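Local atomic coordinates of ferulic acid esterase, AmCE1/Fae1A (Anaeromyces mucronatus, PDB entry 5CXX), a protein that probably hydrolyses feruloyl esters to release ferulic acid, the product found bound in this crystal, and belongs to the alpha/beta-hydrolases. Residues A80-L85 and N264-T269; I165-S170 and D203-E208. One frame throughout, in Å; residues are numbered along the deposited sequence.

Interaction 1 (A80-L85 and N264-T269); sequences AIPTNL and NFIQTT
L85 and I266 bring two helices of the alpha/beta-hydrolase fold together. Helix 77-87 bridges the consecutive strands 58-62 and 95-99, while helix 255-266 follows the last strand of the sheet, so the contact joins an early helix to the closing one. The join is entirely apolar. The side chains of L85 and I266 cross obliquely, and L85 CD1 meets I266 CG2 at 3.8 Å. The same methyl lies 3.9 Å from I266 CB, so it rests against the branch point as well as the branch. I266 points its CB at the facing helix, with CG2 anti to the backbone N and CG1 beside that N. It is the CG2 branch that reaches over to P82, 4.0 Å from the proline CA and 4.1 Å from its CB. I81 closes the other end more loosely, with its CG2 4.3 Å from I266 CB. P82 also marks a kink in its helix, because the ring nitrogen has no hydrogen to give to the turn before. Beyond I266, Q267 meets L85 differently: the two side chains lie at about a right angle, and Q267 CG sits 3.8 Å from L85 CD2 and equally near CD1. Only the aliphatic part of Q267 is used here, for its amide is engaged elsewhere, NE2 with Y263 O and OE1 with R90 NH1. F265 turns to other neighbours and packs on residues of strands 150-155 and 175-179, seating this helix on the sheet. Its carbonyl oxygen, F265 O, accepts from T268 N and from T268 OG1, the hydroxyl lying 2.8 Å away in the carbonyl plane, on a lone pair.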
loop_
_atom_site.group_PDB
_atom_site.type_symbol
_atom_site.label_atom_id
_atom_site.label_comp_id
_atom_site.label_asym_id
_atom_site.label_seq_id
_atom_site.Cartn_x
_atom_site.Cartn_y
_atom_site.Cartn_z
ATOM N N ALA A 80 4.656 -4.042 13.873
ATOM C CA ALA A 80 4.693 -3.324 15.170
ATOM C C ALA A 80 3.841 -2.063 15.173
ATOM O O ALA A 80 3.222 -1.745 16.191
ATOM C CB ALA A 80 6.132 -2.954 15.553
ATOM N N ILE A 81 3.835 -1.326 14.073
ATOM C CA ILE A 81 3.189 -0.006 14.084
ATOM C C ILE A 81 1.685 -0.033 14.412
ATOM O O ILE A 81 1.240 0.734 15.299
ATOM C CB ILE A 81 3.446 0.708 12.716
ATOM C CG1 ILE A 81 4.871 1.317 12.735
ATOM C CG2 ILE A 81 2.369 1.810 12.448
ATOM C CD1 ILE A 81 5.331 1.877 11.335
ATOM N N PRO A 82 0.901 -0.924 13.764
ATOM C CA PRO A 82 -0.548 -0.829 14.093
ATOM C C PRO A 82 -0.841 -1.252 15.526
ATOM O O PRO A 82 -1.689 -0.611 16.172
ATOM C CB PRO A 82 -1.215 -1.791 13.088
ATOM C CG PRO A 82 -0.210 -1.850 11.911
ATOM C CD PRO A 82 1.180 -1.799 12.585
ATOM N N THR A 83 -0.133 -2.251 16.058
ATOM C CA THR A 83 -0.311 -2.636 17.479
ATOM C C THR A 83 0.133 -1.545 18.437
ATOM O O THR A 83 -0.535 -1.233 19.408
ATOM C CB THR A 83 0.462 -3.963 17.745
ATOM O OG1 THR A 83 -0.259 -4.988 17.079
ATOM C CG2 THR A 83 0.556 -4.279 19.266
ATOM N N ASN A 84 1.287 -0.961 18.151
ATOM C CA ASN A 84 1.823 0.042 19.059
ATOM C C ASN A 84 0.937 1.285 19.045
ATOM O O ASN A 84 0.776 1.919 20.095
ATOM C CB ASN A 84 3.274 0.383 18.683
ATOM C CG ASN A 84 4.240 -0.735 19.103
ATOM O OD1 ASN A 84 3.951 -1.490 20.067
ATOM N ND2 ASN A 84 5.393 -0.827 18.434
ATOM N N LEU A 85 0.370 1.620 17.880
ATOM C CA LEU A 85 -0.603 2.742 17.856
ATOM C C LEU A 85 -1.887 2.351 18.559
ATOM O O LEU A 85 -2.485 3.173 19.290
ATOM C CB LEU A 85 -0.891 3.189 16.414
ATOM C CG LEU A 85 0.244 3.934 15.708
ATOM C CD1 LEU A 85 -0.009 4.039 14.167
ATOM C CD2 LEU A 85 0.436 5.341 16.365
ATOM N N ASN A 264 2.395 7.355 9.787
ATOM C CA ASN A 264 1.372 8.389 9.613
ATOM C C ASN A 264 0.076 7.846 9.014
ATOM O O ASN A 264 -1.032 8.249 9.429
ATOM C CB ASN A 264 1.969 9.494 8.729
ATOM C CG ASN A 264 2.923 10.383 9.485
ATOM O OD1 ASN A 264 2.478 11.279 10.217
ATOM N ND2 ASN A 264 4.222 10.156 9.313
ATOM N N PHE A 265 0.186 6.921 8.066
ATOM C CA PHE A 265 -1.004 6.405 7.435
ATOM C C PHE A 265 -1.950 5.696 8.401
ATOM O O PHE A 265 -3.164 5.894 8.390
ATOM C CB PHE A 265 -0.568 5.478 6.297
ATOM C CG PHE A 265 -1.709 4.914 5.448
ATOM C CD1 PHE A 265 -2.527 5.776 4.684
ATOM C CD2 PHE A 265 -1.925 3.549 5.416
ATOM C CE1 PHE A 265 -3.544 5.222 3.857
ATOM C CE2 PHE A 265 -2.956 2.998 4.644
ATOM C CZ PHE A 265 -3.746 3.824 3.859
ATOM N N ILE A 266 -1.383 4.823 9.245
ATOM C CA ILE A 266 -2.232 3.987 10.115
ATOM C C ILE A 266 -2.885 4.818 11.222
ATOM O O ILE A 266 -3.899 4.443 11.798
ATOM C CB ILE A 266 -1.378 2.811 10.679
ATOM C CG1 ILE A 266 -1.016 1.865 9.527
ATOM C CG2 ILE A 266 -2.147 2.031 11.804
ATOM C CD1 ILE A 266 -2.191 1.094 8.878
ATOM N N GLN A 267 -2.302 5.992 11.500
ATOM C CA GLN A 267 -2.974 6.910 12.401
ATOM C C GLN A 267 -4.259 7.496 11.812
ATOM O O GLN A 267 -5.072 8.070 12.560
ATOM C CB GLN A 267 -2.045 8.069 12.756
ATOM C CG GLN A 267 -1.006 7.679 13.777
ATOM C CD GLN A 267 -0.085 8.823 14.066
ATOM O OE1 GLN A 267 -0.455 9.783 14.771
ATOM N NE2 GLN A 267 1.099 8.790 13.485
ATOM N N THR A 268 -4.425 7.395 10.497
ATOM C CA THR A 268 -5.615 8.005 9.868
ATOM C C THR A 268 -6.682 6.985 9.473
ATOM O O THR A 268 -7.820 7.353 9.184
ATOM C CB THR A 268 -5.259 8.781 8.605
ATOM O OG1 THR A 268 -4.972 7.883 7.526
ATOM C CG2 THR A 268 -4.117 9.775 8.837
ATOM N N THR A 269 -6.310 5.718 9.399
ATOM C CA THR A 269 -7.235 4.776 8.768
ATOM C C THR A 269 -8.426 4.453 9.656
ATOM O O THR A 269 -8.324 4.387 10.901
ATOM C CB THR A 269 -6.512 3.461 8.371
ATOM O OG1 THR A 269 -5.658 3.027 9.433
ATOM C CG2 THR A 269 -5.620 3.694 7.137
#

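Interaction 2 (I165-S170 and D203-E208); sequences IGYMRS and DEFRAE
Y167 and F205 make the tight half of this contact, an edge-to-face pair with the edge of F205 directed at the face of Y167. The ring planes stand at 77° and the centroids are 5.4 Å apart. F205, the central residue of an inverse gamma turn in the loop between strands 194-196 and 213-219, brings CE1 to 3.8 Å from Y167 CD1. On the other side of the tyrosine ring axis, Y167 CD2 lies 3.8 Å from A207 CB. The polar tip of the tyrosine is held from elsewhere, Y167 OH by S214 OG. An alanine in place of Y167 would probably leave the F205 edge without its facing ring, open a gap beside A207 and cost S214 OG a partner. Toward solvent the fit slackens. The bent M168 chain, turned at chi2 and chi3, brings CE back to 3.6 Å from E204 O, with R206 O close by. R206 points its CB away from the helix, and its NE donates to D203 O at 3.0 Å, which ties the loop to itself. No hydrogen bond spans the two segments, so the end of helix 157-168 holds this loop by ring and methyl packing, while Y167 OH, F205 O and A207 N bond to S214, N239 and Q241.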
loop_
_atom_site.group_PDB
_atom_site.type_symbol
_atom_site.label_atom_id
_atom_site.label_comp_id
_atom_site.label_asym_id
_atom_site.label_seq_id
_atom_site.Cartn_x
_atom_site.Cartn_y
_atom_site.Cartn_z
ATOM N N ILE A 165 -4.845 2.173 -8.210
ATOM C CA ILE A 165 -6.092 1.509 -7.870
ATOM C C ILE A 165 -6.953 2.422 -7.013
ATOM O O ILE A 165 -8.199 2.515 -7.172
ATOM C CB ILE A 165 -5.804 0.163 -7.160
ATOM C CG1 ILE A 165 -5.104 -0.823 -8.112
ATOM C CG2 ILE A 165 -7.156 -0.414 -6.646
ATOM C CD1 ILE A 165 -4.521 -2.047 -7.322
ATOM N N GLY A 166 -6.335 3.102 -6.037
ATOM C CA GLY A 166 -7.082 3.954 -5.092
ATOM C C GLY A 166 -7.770 5.122 -5.791
ATOM O O GLY A 166 -8.822 5.574 -5.288
ATOM N N TYR A 167 -7.206 5.617 -6.903
ATOM C CA TYR A 167 -7.885 6.706 -7.594
ATOM C C TYR A 167 -8.814 6.154 -8.680
ATOM O O TYR A 167 -9.952 6.713 -8.827
ATOM C CB TYR A 167 -6.882 7.735 -8.184
ATOM C CG TYR A 167 -6.499 8.709 -7.092
ATOM C CD1 TYR A 167 -5.446 8.402 -6.220
ATOM C CD2 TYR A 167 -7.188 9.918 -6.938
ATOM C CE1 TYR A 167 -5.102 9.275 -5.179
ATOM C CE2 TYR A 167 -6.884 10.807 -5.882
ATOM C CZ TYR A 167 -5.817 10.467 -5.018
ATOM O OH TYR A 167 -5.558 11.353 -3.981
ATOM N N MET A 168 -8.442 5.075 -9.370
ATOM C CA MET A 168 -9.360 4.621 -10.429
ATOM C C MET A 168 -10.580 3.941 -9.820
ATOM O O MET A 168 -11.655 3.977 -10.473
ATOM C CB MET A 168 -8.694 3.642 -11.394
ATOM C CG MET A 168 -7.531 4.307 -12.230
ATOM S SD MET A 168 -7.990 5.808 -13.213
ATOM C CE MET A 168 -7.675 7.159 -12.079
ATOM N N ARG A 169 -10.407 3.340 -8.630
ATOM C CA ARG A 169 -11.517 2.642 -7.962
ATOM C C ARG A 169 -11.632 3.143 -6.525
ATOM O O ARG A 169 -11.715 2.341 -5.548
ATOM C CB ARG A 169 -11.323 1.116 -8.032
ATOM C CG ARG A 169 -11.544 0.502 -9.428
ATOM C CD ARG A 169 -12.930 0.835 -10.075
ATOM N NE ARG A 169 -14.043 0.451 -9.183
ATOM C CZ ARG A 169 -14.652 -0.717 -9.268
ATOM N NH1 ARG A 169 -14.224 -1.694 -10.119
ATOM N NH2 ARG A 169 -15.717 -0.979 -8.472
ATOM N N SER A 170 -11.753 4.463 -6.426
ATOM C CA SER A 170 -11.934 5.111 -5.136
ATOM C C SER A 170 -13.270 4.717 -4.502
ATOM O O SER A 170 -13.479 4.912 -3.312
ATOM C CB SER A 170 -11.863 6.632 -5.292
ATOM O OG SER A 170 -12.905 7.117 -6.141
ATOM N N ASP A 203 -4.166 14.726 -16.327
ATOM C CA ASP A 203 -5.528 15.241 -16.047
ATOM C C ASP A 203 -6.466 14.153 -15.576
ATOM O O ASP A 203 -7.467 14.451 -14.899
ATOM C CB ASP A 203 -6.107 15.939 -17.292
ATOM C CG ASP A 203 -5.590 17.328 -17.438
ATOM O OD1 ASP A 203 -5.066 17.915 -16.460
ATOM O OD2 ASP A 203 -5.701 17.864 -18.551
ATOM N N GLU A 204 -6.158 12.899 -15.910
ATOM C CA GLU A 204 -6.983 11.756 -15.503
ATOM C C GLU A 204 -6.635 11.256 -14.116
ATOM O O GLU A 204 -7.332 10.351 -13.606
ATOM C CB GLU A 204 -6.832 10.607 -16.494
ATOM C CG GLU A 204 -7.581 10.915 -17.791
ATOM C CD GLU A 204 -7.076 10.100 -19.006
ATOM O OE1 GLU A 204 -6.211 9.197 -18.852
ATOM O OE2 GLU A 204 -7.555 10.420 -20.100
ATOM N N PHE A 205 -5.582 11.808 -13.495
ATOM C CA PHE A 205 -5.126 11.279 -12.179
ATOM C C PHE A 205 -5.975 11.985 -11.108
ATOM O O PHE A 205 -5.566 13.002 -10.512
ATOM C CB PHE A 205 -3.637 11.535 -12.015
ATOM C CG PHE A 205 -3.004 10.838 -10.833
ATOM C CD1 PHE A 205 -3.691 9.908 -10.070
ATOM C CD2 PHE A 205 -1.683 11.118 -10.553
ATOM C CE1 PHE A 205 -3.015 9.264 -8.997
ATOM C CE2 PHE A 205 -1.002 10.477 -9.497
ATOM C CZ PHE A 205 -1.707 9.562 -8.706
ATOM N N ARG A 206 -7.194 11.491 -10.928
ATOM C CA ARG A 206 -8.211 12.112 -10.060
ATOM C C ARG A 206 -9.312 11.054 -9.820
ATOM O O ARG A 206 -9.357 10.011 -10.503
ATOM C CB ARG A 206 -8.787 13.394 -10.693
ATOM C CG ARG A 206 -9.494 13.124 -12.024
ATOM C CD ARG A 206 -10.237 14.334 -12.548
ATOM N NE ARG A 206 -9.380 15.465 -12.806
ATOM C CZ ARG A 206 -9.486 16.637 -12.156
ATOM N NH1 ARG A 206 -10.364 16.775 -11.152
ATOM N NH2 ARG A 206 -8.698 17.641 -12.484
ATOM N N ALA A 207 -10.196 11.322 -8.883
ATOM C CA ALA A 207 -11.276 10.395 -8.544
ATOM C C ALA A 207 -12.545 11.172 -8.504
ATOM O O ALA A 207 -12.532 12.327 -8.078
ATOM C CB ALA A 207 -11.013 9.814 -7.201
ATOM N N GLU A 208 -13.642 10.546 -8.884
ATOM C CA GLU A 208 -14.906 11.210 -8.701
ATOM C C GLU A 208 -15.193 11.240 -7.197
ATOM O O GLU A 208 -15.157 12.365 -6.664
ATOM C CB GLU A 208 -15.998 10.532 -9.510
ATOM C CG GLU A 208 -17.081 11.472 -9.880
ATOM C CD GLU A 208 -17.998 10.886 -10.908
ATOM O OE1 GLU A 208 -17.597 9.917 -11.602
ATOM O OE2 GLU A 208 -19.124 11.338 -11.041
#

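How the interactions relate
Interaction 1 is the buried contact, with four of its five touching residues inside the protein; interaction 2 is only partly buried, with three of its eight touching residues buried and three exposed. Their centres lie 25 Å apart and they share no element: the first joins helix 77-87 to helix 255-266, the second ties the end of helix 157-168 to a loop. Along the chain the second is nested within the loop that the first closes. Neither has a hydrogen bond between its segments. Interaction 1 relies on aliphatic packing, chiefly of leucine and isoleucine, whereas interaction 2 pairs aromatic rings on its buried side and, toward solvent, sets a methionine methyl against backbone carbonyls.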